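Local coordinates for protein iron-containing alcohol dehydrogenase (PDB 3JZD) that probably reduces maleylacetate to 3-oxoadipate with NADH or NADPH in the breakdown of aromatic compounds, and binds NAD, at residues L265-P277 against N335-L347. Sequence-based numbering, arbitrary orientation. Where two conformers were deposited one is given.
Sequences LPHALAYNAAAVP and NPRPIEREPIRAL
The guanidinium of R337 lies flat over one face of the Y271 ring. The two planes are 16° apart, and R337 CZ sits 4.0 Å from the ring centroid, a cation-pi stack. P338 O and N272 OD1 lie at the edge of the ring, near its plane. Y271 O lies in the guanidinium plane, at its edge. P343 CB and I344 CD1 reach CE2 of the ring obliquely, and L347 CD1 reaches CD2.

R337 is extended from CG to NE, which carries its head across the ring. There NH1 donates a nearly straight bond to Y271 O, 3.0 Å, in the carbonyl plane and on a lone pair. Stack and bond together fix the rotation of the head.

With CG anti to the backbone N, the Y271 ring reaches across to the loop before helix 341-353. Its hydroxyl donates to P338 O at 2.7 Å and receives a weak bond from E340 N. E340 is the N-cap of that helix, so the phenol is held mainly by P338 O, with a weak second bond at the capping residue.

N272 and N335 meet amide to amide, with planes 37° apart. N335 ND2 donates to N272 OD1 at 2.7 Å, and N272 ND2 returns a bond to N335 OD1 at 3.1 Å. N335 ND2 also donates to R337 O. N272 ND2 also bonds Y184 OH, and N335 OD1 also bonds L241 N.

Beside the amides, V276 CG1 packs on P336 CB at 3.6 Å. At the other end L347 CG lies 3.9 Å from H267 CB.

The contact joins the C-terminal part of helix 257-272 to the loop leading into helix 341-353. The helical segments run nearly antiparallel, at 150°. This belongs to the all-helical C-terminal domain of iron-containing alcohol dehydrogenases.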
ATOM      1  N   LEU A 265     -21.667 -14.614   2.237  1.00 12.97           N
ATOM      2  CA  LEU A 265     -20.247 -14.916   2.170  1.00 11.72           C
ATOM      3  C   LEU A 265     -19.848 -16.404   2.353  1.00 12.03           C
ATOM      4  O   LEU A 265     -19.175 -16.965   1.516  1.00 11.18           O
ATOM      5  CB  LEU A 265     -19.451 -13.982   3.070  1.00 10.66           C
ATOM      6  CG  LEU A 265     -17.954 -14.179   3.009  1.00 13.55           C
ATOM      7  CD1 LEU A 265     -17.455 -13.796   1.642  1.00  9.40           C
ATOM      8  CD2 LEU A 265     -17.282 -13.283   4.170  1.00 12.12           C
ATOM      9  N   PRO A 266     -20.263 -17.053   3.432  1.00 12.31           N
ATOM     10  CA  PRO A 266     -19.841 -18.430   3.510  1.00 11.99           C
ATOM     11  C   PRO A 266     -20.254 -19.335   2.304  1.00 15.22           C
ATOM     12  O   PRO A 266     -19.497 -20.243   1.907  1.00 14.17           O
ATOM     13  CB  PRO A 266     -20.544 -18.911   4.797  1.00 14.62           C
ATOM     14  CG  PRO A 266     -20.797 -17.653   5.623  1.00  9.75           C
ATOM     15  CD  PRO A 266     -21.137 -16.651   4.551  1.00 12.21           C
ATOM     16  N   HIS A 267     -21.453 -19.102   1.753  1.00 15.64           N
ATOM     17  CA  HIS A 267     -21.980 -19.921   0.648  1.00 17.29           C
ATOM     18  C   HIS A 267     -21.348 -19.567  -0.689  1.00 17.52           C
ATOM     19  O   HIS A 267     -21.176 -20.436  -1.563  1.00 16.17           O
ATOM     20  CB  HIS A 267     -23.509 -19.809   0.612  1.00 18.55           C
ATOM     21  CG  HIS A 267     -24.140 -20.213   1.905  1.00 19.62           C
ATOM     22  ND1 HIS A 267     -24.514 -19.301   2.876  1.00 24.28           N
ATOM     23  CD2 HIS A 267     -24.324 -21.434   2.446  1.00 15.17           C
ATOM     24  CE1 HIS A 267     -24.962 -19.955   3.930  1.00 19.30           C
ATOM     25  NE2 HIS A 267     -24.866 -21.248   3.687  1.00 19.31           N
ATOM     26  N   ALA A 268     -21.014 -18.290  -0.852  1.00 16.85           N
ATOM     27  CA  ALA A 268     -20.312 -17.849  -2.050  1.00 15.45           C
ATOM     28  C   ALA A 268     -18.894 -18.448  -1.973  1.00 15.57           C
ATOM     29  O   ALA A 268     -18.334 -18.921  -2.988  1.00 14.36           O
ATOM     30  CB  ALA A 268     -20.288 -16.280  -2.150  1.00 12.66           C
ATOM     31  N   LEU A 269     -18.301 -18.470  -0.778  1.00 15.67           N
ATOM     32  CA  LEU A 269     -16.973 -19.086  -0.646  1.00 17.02           C
ATOM     33  C   LEU A 269     -17.087 -20.599  -0.876  1.00 17.15           C
ATOM     34  O   LEU A 269     -16.279 -21.176  -1.603  1.00 17.17           O
ATOM     35  CB  LEU A 269     -16.278 -18.741   0.679  1.00 16.32           C
ATOM     36  CG  LEU A 269     -15.928 -17.249   0.888  1.00 22.33           C
ATOM     37  CD1 LEU A 269     -15.378 -17.005   2.230  1.00 15.56           C
ATOM     38  CD2 LEU A 269     -14.955 -16.699  -0.179  1.00 15.66           C
ATOM     39  N   ALA A 270     -18.092 -21.256  -0.299  1.00 16.64           N
ATOM     40  CA  ALA A 270     -18.232 -22.699  -0.534  1.00 14.86           C
ATOM     41  C   ALA A 270     -18.345 -23.018  -2.052  1.00 15.48           C
ATOM     42  O   ALA A 270     -17.778 -24.020  -2.541  1.00 14.09           O
ATOM     43  CB  ALA A 270     -19.436 -23.288   0.230  1.00 14.69           C
ATOM     44  N   TYR A 271     -19.042 -22.152  -2.792  1.00 15.67           N
ATOM     45  CA  TYR A 271     -19.254 -22.340  -4.225  1.00 14.78           C
ATOM     46  C   TYR A 271     -17.914 -22.268  -4.979  1.00 15.99           C
ATOM     47  O   TYR A 271     -17.645 -23.056  -5.873  1.00 14.84           O
ATOM     48  CB  TYR A 271     -20.185 -21.246  -4.739  1.00 13.67           C
ATOM     49  CG  TYR A 271     -20.602 -21.398  -6.161  1.00 15.75           C
ATOM     50  CD1 TYR A 271     -19.774 -20.990  -7.201  1.00 12.33           C
ATOM     51  CD2 TYR A 271     -21.868 -21.905  -6.489  1.00 17.86           C
ATOM     52  CE1 TYR A 271     -20.164 -21.105  -8.535  1.00 13.11           C
ATOM     53  CE2 TYR A 271     -22.263 -22.033  -7.835  1.00 14.80           C
ATOM     54  CZ  TYR A 271     -21.415 -21.622  -8.839  1.00 17.89           C
ATOM     55  OH  TYR A 271     -21.794 -21.773 -10.145  1.00 12.82           O
ATOM     56  N   ASN A 272     -17.097 -21.276  -4.640  1.00 15.71           N
ATOM     57  CA  ASN A 272     -15.815 -21.088  -5.299  1.00 14.67           C
ATOM     58  C   ASN A 272     -14.611 -21.863  -4.748  1.00 15.47           C
ATOM     59  O   ASN A 272     -13.571 -21.933  -5.434  1.00 16.09           O
ATOM     60  CB  ASN A 272     -15.482 -19.590  -5.298  1.00 13.92           C
ATOM     61  CG  ASN A 272     -16.255 -18.816  -6.358  1.00 15.24           C
ATOM     62  OD1 ASN A 272     -16.779 -19.391  -7.347  1.00 17.82           O
ATOM     63  ND2 ASN A 272     -16.336 -17.504  -6.168  1.00 12.44           N
ATOM     64  N   ALA A 273     -14.768 -22.496  -3.583  1.00 13.19           N
ATOM     65  CA  ALA A 273     -13.631 -23.080  -2.848  1.00 13.00           C
ATOM     66  C   ALA A 273     -12.760 -24.072  -3.644  1.00 12.96           C
ATOM     67  O   ALA A 273     -11.528 -23.978  -3.593  1.00 12.47           O
ATOM     68  CB  ALA A 273     -14.101 -23.715  -1.498  1.00 12.34           C
ATOM     69  N   ALA A 274     -13.382 -24.995  -4.357  1.00 10.41           N
ATOM     70  CA  ALA A 274     -12.652 -26.004  -5.116  1.00 13.29           C
ATOM     71  C   ALA A 274     -11.762 -25.397  -6.183  1.00 13.03           C
ATOM     72  O   ALA A 274     -10.716 -25.957  -6.522  1.00 15.02           O
ATOM     73  CB  ALA A 274     -13.619 -27.028  -5.785  1.00 13.08           C
ATOM     74  N   ALA A 275     -12.161 -24.245  -6.685  1.00 12.11           N
ATOM     75  CA  ALA A 275     -11.453 -23.571  -7.758  1.00 12.03           C
ATOM     76  C   ALA A 275     -10.231 -22.764  -7.322  1.00 11.78           C
ATOM     77  O   ALA A 275      -9.294 -22.616  -8.117  1.00 11.91           O
ATOM     78  CB  ALA A 275     -12.436 -22.655  -8.516  1.00 11.08           C
ATOM     79  N   VAL A 276     -10.223 -22.311  -6.068  1.00 12.45           N
ATOM     80  CA  VAL A 276      -9.196 -21.402  -5.512  1.00 12.86           C
ATOM     81  C   VAL A 276      -8.714 -21.793  -4.121  1.00 13.04           C
ATOM     82  O   VAL A 276      -8.848 -21.036  -3.173  1.00 14.22           O
ATOM     83  CB  VAL A 276      -9.743 -19.910  -5.524  1.00 14.01           C
ATOM     84  CG1 VAL A 276      -9.907 -19.497  -6.939  1.00 12.45           C
ATOM     85  CG2 VAL A 276     -11.120 -19.767  -4.807  1.00  8.77           C
ATOM     86  N   PRO A 277      -8.097 -22.988  -3.994  1.00 14.21           N
ATOM     87  CA  PRO A 277      -7.659 -23.512  -2.702  1.00 13.13           C
ATOM     88  C   PRO A 277      -6.564 -22.675  -2.063  1.00 15.10           C
ATOM     89  O   PRO A 277      -6.506 -22.542  -0.826  1.00 15.64           O
ATOM     90  CB  PRO A 277      -7.177 -24.921  -3.037  1.00 13.79           C
ATOM     91  CG  PRO A 277      -6.872 -24.886  -4.518  1.00 13.93           C
ATOM     92  CD  PRO A 277      -7.812 -23.912  -5.107  1.00 14.16           C
ATOM     93  N   ASN A 335     -15.616 -15.322 -12.968  1.00 13.50           N
ATOM     94  CA  ASN A 335     -15.607 -15.942 -11.645  1.00 16.27           C
ATOM     95  C   ASN A 335     -14.698 -17.194 -11.740  1.00 16.53           C
ATOM     96  O   ASN A 335     -14.586 -17.758 -12.800  1.00 17.60           O
ATOM     97  CB  ASN A 335     -17.040 -16.300 -11.208  1.00 16.53           C
ATOM     98  CG  ASN A 335     -17.108 -16.770  -9.772  1.00 17.42           C
ATOM     99  OD1 ASN A 335     -16.896 -15.995  -8.834  1.00 14.17           O
ATOM    100  ND2 ASN A 335     -17.442 -18.027  -9.593  1.00 12.01           N
ATOM    101  N   PRO A 336     -14.032 -17.608 -10.651  1.00 16.58           N
ATOM    102  CA  PRO A 336     -13.091 -18.766 -10.746  1.00 17.47           C
ATOM    103  C   PRO A 336     -13.740 -20.083 -11.171  1.00 18.55           C
ATOM    104  O   PRO A 336     -13.075 -20.922 -11.783  1.00 18.34           O
ATOM    105  CB  PRO A 336     -12.534 -18.890  -9.332  1.00 16.74           C
ATOM    106  CG  PRO A 336     -12.658 -17.484  -8.789  1.00 19.76           C
ATOM    107  CD  PRO A 336     -13.942 -16.945  -9.344  1.00 15.68           C
ATOM    108  N   ARG A 337     -15.009 -20.258 -10.789  1.00 19.40           N
ATOM    109  CA  ARG A 337     -15.856 -21.415 -11.193  1.00 18.70           C
ATOM    110  C   ARG A 337     -17.063 -20.876 -12.045  1.00 18.55           C
ATOM    111  O   ARG A 337     -17.644 -19.823 -11.724  1.00 19.27           O
ATOM    112  CB  ARG A 337     -16.335 -22.128  -9.923  1.00 16.84           C
ATOM    113  CG  ARG A 337     -17.310 -23.278 -10.193  1.00 17.86           C
ATOM    114  CD  ARG A 337     -17.924 -23.789  -8.928  1.00 14.43           C
ATOM    115  NE  ARG A 337     -19.052 -24.671  -9.223  1.00 16.57           N
ATOM    116  CZ  ARG A 337     -19.822 -25.224  -8.289  1.00 15.84           C
ATOM    117  NH1 ARG A 337     -19.584 -24.989  -7.025  1.00 20.40           N
ATOM    118  NH2 ARG A 337     -20.810 -26.034  -8.610  1.00 16.31           N
ATOM    119  N   PRO A 338     -17.432 -21.565 -13.136  1.00 18.56           N
ATOM    120  CA  PRO A 338     -18.574 -21.063 -13.948  1.00 18.55           C
ATOM    121  C   PRO A 338     -19.853 -20.858 -13.143  1.00 17.36           C
ATOM    122  O   PRO A 338     -20.097 -21.593 -12.201  1.00 17.36           O
ATOM    123  CB  PRO A 338     -18.755 -22.144 -15.038  1.00 18.58           C
ATOM    124  CG  PRO A 338     -17.442 -22.828 -15.124  1.00 18.35           C
ATOM    125  CD  PRO A 338     -16.798 -22.744 -13.760  1.00 18.91           C
ATOM    126  N   ILE A 339     -20.597 -19.795 -13.461  1.00 19.04           N
ATOM    127  CA  ILE A 339     -21.848 -19.485 -12.799  1.00 19.09           C
ATOM    128  C   ILE A 339     -22.880 -20.307 -13.587  1.00 19.37           C
ATOM    129  O   ILE A 339     -23.034 -20.109 -14.781  1.00 18.63           O
ATOM    130  CB  ILE A 339     -22.147 -17.970 -12.840  1.00 21.18           C
ATOM    131  CG1 ILE A 339     -20.988 -17.142 -12.232  1.00 19.61           C
ATOM    132  CG2 ILE A 339     -23.416 -17.632 -12.112  1.00 17.47           C
ATOM    133  CD1 ILE A 339     -20.618 -17.451 -10.777  1.00 16.34           C
ATOM    134  N   GLU A 340     -23.523 -21.271 -12.930  1.00 19.95           N
ATOM    135  CA  GLU A 340     -24.536 -22.164 -13.551  1.00 22.34           C
ATOM    136  C   GLU A 340     -25.780 -22.180 -12.660  1.00 20.76           C
ATOM    137  O   GLU A 340     -25.669 -22.158 -11.430  1.00 17.46           O
ATOM    138  CB  GLU A 340     -23.962 -23.586 -13.734  1.00 23.91           C
ATOM    139  CG  GLU A 340     -22.660 -23.704 -14.571  1.00 33.20           C
ATOM    140  CD  GLU A 340     -22.836 -23.425 -16.096  1.00 42.91           C
ATOM    141  OE1 GLU A 340     -23.977 -23.189 -16.573  1.00 46.01           O
ATOM    142  OE2 GLU A 340     -21.813 -23.460 -16.824  1.00 51.35           O
ATOM    143  N   ARG A 341     -26.958 -22.296 -13.275  1.00 22.16           N
ATOM    144  CA  ARG A 341     -28.259 -22.233 -12.565  0.60 22.33           C
ATOM    145  C   ARG A 341     -28.418 -23.141 -11.355  1.00 21.63           C
ATOM    146  O   ARG A 341     -28.682 -22.702 -10.259  1.00 20.57           O
ATOM    147  CB  ARG A 341     -29.446 -22.572 -13.494  0.60 24.36           C
ATOM    148  CG  ARG A 341     -30.814 -22.242 -12.827  0.60 26.98           C
ATOM    149  CD  ARG A 341     -32.033 -22.918 -13.464  0.60 29.05           C
ATOM    150  NE  ARG A 341     -31.993 -24.378 -13.342  0.60 27.41           N
ATOM    151  CZ  ARG A 341     -32.236 -25.056 -12.221  0.60 24.86           C
ATOM    152  NH1 ARG A 341     -32.521 -24.428 -11.083  0.60 19.03           N
ATOM    153  NH2 ARG A 341     -32.159 -26.383 -12.234  0.60 28.04           N
ATOM    154  N   GLU A 342     -28.268 -24.433 -11.558  1.00 21.13           N
ATOM    155  CA  GLU A 342     -28.510 -25.355 -10.473  1.00 22.06           C
ATOM    156  C   GLU A 342     -27.645 -25.118  -9.242  1.00 20.30           C
ATOM    157  O   GLU A 342     -28.169 -24.978  -8.164  1.00 21.72           O
ATOM    158  CB  GLU A 342     -28.438 -26.819 -10.946  1.00 23.77           C
ATOM    159  CG  GLU A 342     -28.842 -27.817  -9.835  1.00 35.70           C
ATOM    160  CD  GLU A 342     -28.577 -29.303 -10.166  1.00 44.82           C
ATOM    161  OE1 GLU A 342     -29.166 -29.822 -11.151  1.00 52.71           O
ATOM    162  OE2 GLU A 342     -27.818 -29.951  -9.391  1.00 48.89           O
ATOM    163  N   PRO A 343     -26.322 -25.112  -9.388  1.00 19.27           N
ATOM    164  CA  PRO A 343     -25.539 -24.844  -8.197  1.00 18.79           C
ATOM    165  C   PRO A 343     -25.773 -23.420  -7.625  1.00 15.85           C
ATOM    166  O   PRO A 343     -25.653 -23.238  -6.444  1.00 14.77           O
ATOM    167  CB  PRO A 343     -24.098 -25.059  -8.657  1.00 19.91           C
ATOM    168  CG  PRO A 343     -24.122 -24.821 -10.172  1.00 18.47           C
ATOM    169  CD  PRO A 343     -25.483 -25.363 -10.572  1.00 20.07           C
ATOM    170  N   ILE A 344     -26.118 -22.435  -8.447  1.00 15.50           N
ATOM    171  CA  ILE A 344     -26.461 -21.097  -7.902  1.00 14.82           C
ATOM    172  C   ILE A 344     -27.768 -21.164  -7.121  1.00 14.15           C
ATOM    173  O   ILE A 344     -27.882 -20.578  -6.034  1.00 12.54           O
ATOM    174  CB  ILE A 344     -26.549 -19.980  -8.979  1.00 15.81           C
ATOM    175  CG1 ILE A 344     -25.136 -19.562  -9.395  1.00 18.95           C
ATOM    176  CG2 ILE A 344     -27.359 -18.744  -8.462  1.00 11.75           C
ATOM    177  CD1 ILE A 344     -24.311 -18.859  -8.324  1.00 17.37           C
ATOM    178  N   ARG A 345     -28.733 -21.910  -7.656  1.00 14.69           N
ATOM    179  CA  ARG A 345     -30.005 -22.069  -6.976  1.00 15.82           C
ATOM    180  C   ARG A 345     -29.824 -22.804  -5.632  1.00 16.15           C
ATOM    181  O   ARG A 345     -30.509 -22.499  -4.667  1.00 17.27           O
ATOM    182  CB  ARG A 345     -31.005 -22.817  -7.855  1.00 15.36           C
ATOM    183  CG  ARG A 345     -32.341 -23.016  -7.138  1.00 14.80           C
ATOM    184  CD  ARG A 345     -33.001 -21.673  -6.889  1.00 15.68           C
ATOM    185  NE  ARG A 345     -34.310 -21.824  -6.288  1.00 17.49           N
ATOM    186  CZ  ARG A 345     -34.509 -22.052  -4.993  1.00 19.17           C
ATOM    187  NH1 ARG A 345     -33.472 -22.205  -4.158  1.00 18.30           N
ATOM    188  NH2 ARG A 345     -35.742 -22.163  -4.528  1.00 20.23           N
ATOM    189  N   ALA A 346     -28.909 -23.770  -5.577  1.00 15.32           N
ATOM    190  CA  ALA A 346     -28.613 -24.512  -4.332  1.00 15.54           C
ATOM    191  C   ALA A 346     -27.853 -23.607  -3.318  1.00 15.13           C
ATOM    192  O   ALA A 346     -28.057 -23.717  -2.102  1.00 15.32           O
ATOM    193  CB  ALA A 346     -27.771 -25.799  -4.651  1.00 13.16           C
ATOM    194  N   LEU A 347     -26.989 -22.718  -3.834  1.00 13.50           N
ATOM    195  CA  LEU A 347     -26.280 -21.754  -2.986  1.00 12.78           C
ATOM    196  C   LEU A 347     -27.336 -20.911  -2.314  1.00 12.52           C
ATOM    197  O   LEU A 347     -27.320 -20.734  -1.118  1.00 12.49           O
ATOM    198  CB  LEU A 347     -25.368 -20.838  -3.822  1.00 12.61           C
ATOM    199  CG  LEU A 347     -24.585 -19.675  -3.171  1.00 14.48           C
ATOM    200  CD1 LEU A 347     -23.511 -19.128  -4.146  1.00 15.66           C
ATOM    201  CD2 LEU A 347     -25.553 -18.512  -2.649  1.00 12.67           C
TER